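Local coordinates for protein uncharacterized peptidase Lmo0363 (Listeria monocytogenes, PDB 3L4E) that is an uncharacterised member of the peptidase S51 family and probably acts as a serine-type peptidase, related to peptidase E, at residues 154-159 with 191-196. Residues are numbered along the deposited sequence; the frame is centred on the assembly and turned at random.
Sequences VDFSTL and EAIFIR
Phe156 meets Ile193 and Ile195 with the far end of its ring, a worked example of a loop and the short strand after it packing on a neighbouring sheet strand, with side-chain contacts only between the two segments. Its CB points toward strand 191-196, and CG sits between the backbone N and the carbonyl carbon (chi1 61°). From there the ring reaches toward the tips of the two isoleucines, with Val154 CG2 lying 3.7 Å above its plane, over its centre. At the leading end, Phe156 CE1 approaches Ile193 CD1 obliquely at 4.0 Å. Phe156 CZ meets Ile195 CD1 at 3.8 Å, near the ring plane and at its edge. Each CD1 methyl is shared. Ile195 CD1 also lies 4.1 Å from Val154 CG1. Ile193 CD1 also touches Thr158, 4.0 Å from its OG1. Strand 157-159 pairs with 184-186 in a small parallel sheet, whereas 191-196 runs antiparallel to 4-8 in the main mixed sheet; Tyr185 meets both Phe156 and Ile193. The side chain of Thr158 is about 8 Å from that of Ser120, a proposed charge-relay residue. With no hydrogen bond across it, the contact rests on dispersion and apolar burial, and Thr158 OG1 meets Ile193 CD1 by van der Waals contact alone.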
loop_
_atom_site.group_PDB
_atom_site.type_symbol
_atom_site.label_atom_id
_atom_site.label_comp_id
_atom_site.label_asym_id
_atom_site.label_seq_id
_atom_site.Cartn_x
_atom_site.Cartn_y
_atom_site.Cartn_z
ATOM N N VAL A 154 9.612 -6.885 -2.694
ATOM C CA VAL A 154 10.620 -6.318 -3.571
ATOM C C VAL A 154 11.868 -6.028 -2.756
ATOM O O VAL A 154 11.804 -5.852 -1.539
ATOM C CB VAL A 154 10.135 -5.032 -4.272
ATOM C CG1 VAL A 154 9.023 -5.352 -5.275
ATOM C CG2 VAL A 154 9.672 -4.005 -3.253
ATOM N N ASP A 155 13.007 -5.986 -3.425
ATOM C CA ASP A 155 14.257 -5.760 -2.722
ATOM C C ASP A 155 14.405 -4.290 -2.358
ATOM O O ASP A 155 15.205 -3.931 -1.497
ATOM C CB ASP A 155 15.441 -6.235 -3.566
ATOM C CG ASP A 155 15.452 -7.742 -3.765
ATOM O OD1 ASP A 155 14.716 -8.452 -3.042
ATOM O OD2 ASP A 155 16.205 -8.222 -4.642
ATOM N N PHE A 156 13.617 -3.436 -3.001
ATOM C CA PHE A 156 13.737 -1.999 -2.774
ATOM C C PHE A 156 12.771 -1.437 -1.726
ATOM O O PHE A 156 11.748 -2.057 -1.399
ATOM C CB PHE A 156 13.652 -1.214 -4.093
ATOM C CG PHE A 156 12.345 -1.379 -4.833
ATOM C CD1 PHE A 156 11.248 -0.588 -4.521
ATOM C CD2 PHE A 156 12.225 -2.307 -5.856
ATOM C CE1 PHE A 156 10.055 -0.721 -5.216
ATOM C CE2 PHE A 156 11.028 -2.450 -6.554
ATOM C CZ PHE A 156 9.942 -1.657 -6.225
ATOM N N SER A 157 13.114 -0.257 -1.208
ATOM C CA SER A 157 12.350 0.398 -0.148
ATOM C C SER A 157 11.669 1.667 -0.654
ATOM O O SER A 157 12.289 2.731 -0.745
ATOM C CB SER A 157 13.263 0.733 1.035
ATOM O OG SER A 157 13.871 -0.436 1.551
ATOM N N THR A 158 10.385 1.550 -0.969
ATOM C CA THR A 158 9.646 2.654 -1.567
ATOM C C THR A 158 9.522 3.815 -0.594
ATOM O O THR A 158 9.148 3.630 0.565
ATOM C CB THR A 158 8.257 2.202 -2.030
ATOM O OG1 THR A 158 8.397 1.092 -2.926
ATOM C CG2 THR A 158 7.518 3.335 -2.727
ATOM N N LEU A 159 9.847 5.009 -1.072
ATOM C CA LEU A 159 9.786 6.216 -0.253
ATOM C C LEU A 159 8.770 7.179 -0.856
ATOM O O LEU A 159 9.061 7.863 -1.831
ATOM C CB LEU A 159 11.162 6.867 -0.166
ATOM C CG LEU A 159 11.261 8.112 0.709
ATOM C CD1 LEU A 159 10.840 7.802 2.139
ATOM C CD2 LEU A 159 12.682 8.644 0.671
ATOM N N GLU A 191 3.917 9.998 -9.226
ATOM C CA GLU A 191 4.586 8.819 -9.773
ATOM C C GLU A 191 3.942 7.540 -9.248
ATOM O O GLU A 191 3.426 7.499 -8.132
ATOM C CB GLU A 191 6.080 8.811 -9.401
ATOM C CG GLU A 191 6.975 9.690 -10.284
ATOM C CD GLU A 191 8.427 9.712 -9.809
ATOM O OE1 GLU A 191 8.646 9.641 -8.580
ATOM O OE2 GLU A 191 9.342 9.810 -10.657
ATOM N N ALA A 192 3.973 6.492 -10.063
ATOM C CA ALA A 192 3.562 5.170 -9.620
ATOM C C ALA A 192 4.611 4.177 -10.086
ATOM O O ALA A 192 5.346 4.449 -11.040
ATOM C CB ALA A 192 2.187 4.817 -10.171
ATOM N N ILE A 193 4.701 3.043 -9.398
ATOM C CA ILE A 193 5.594 1.966 -9.817
ATOM C C ILE A 193 4.737 0.795 -10.291
ATOM O O ILE A 193 3.902 0.276 -9.525
ATOM C CB ILE A 193 6.533 1.483 -8.684
ATOM C CG1 ILE A 193 7.172 2.670 -7.950
ATOM C CG2 ILE A 193 7.608 0.559 -9.258
ATOM C CD1 ILE A 193 7.923 2.274 -6.688
ATOM N N PHE A 194 4.928 0.422 -11.556
ATOM C CA PHE A 194 4.253 -0.711 -12.174
ATOM C C PHE A 194 5.140 -1.926 -11.965
ATOM O O PHE A 194 6.298 -1.937 -12.413
ATOM C CB PHE A 194 4.143 -0.531 -13.694
ATOM C CG PHE A 194 3.204 0.562 -14.156
ATOM C CD1 PHE A 194 2.646 1.479 -13.287
ATOM C CD2 PHE A 194 2.907 0.672 -15.509
ATOM C CE1 PHE A 194 1.794 2.471 -13.761
ATOM C CE2 PHE A 194 2.064 1.656 -15.977
ATOM C CZ PHE A 194 1.506 2.554 -15.099
ATOM N N ILE A 195 4.609 -2.950 -11.314
ATOM C CA ILE A 195 5.366 -4.178 -11.113
ATOM C C ILE A 195 4.615 -5.392 -11.649
ATOM O O ILE A 195 3.521 -5.722 -11.186
ATOM C CB ILE A 195 5.734 -4.384 -9.630
ATOM C CG1 ILE A 195 6.638 -3.242 -9.164
ATOM C CG2 ILE A 195 6.428 -5.734 -9.442
ATOM C CD1 ILE A 195 6.675 -3.027 -7.676
ATOM N N ARG A 196 5.214 -6.029 -12.650
ATOM C CA ARG A 196 4.708 -7.264 -13.231
ATOM C C ARG A 196 5.850 -8.276 -13.237
ATOM O O ARG A 196 6.695 -8.278 -14.138
ATOM C CB ARG A 196 4.206 -7.028 -14.659
ATOM C CG ARG A 196 3.073 -6.008 -14.777
ATOM C CD ARG A 196 1.713 -6.649 -14.524
ATOM N NE ARG A 196 0.595 -5.790 -14.931
ATOM C CZ ARG A 196 -0.646 -5.923 -14.474
ATOM N NH1 ARG A 196 -0.927 -6.876 -13.594
ATOM N NH2 ARG A 196 -1.607 -5.107 -14.892
#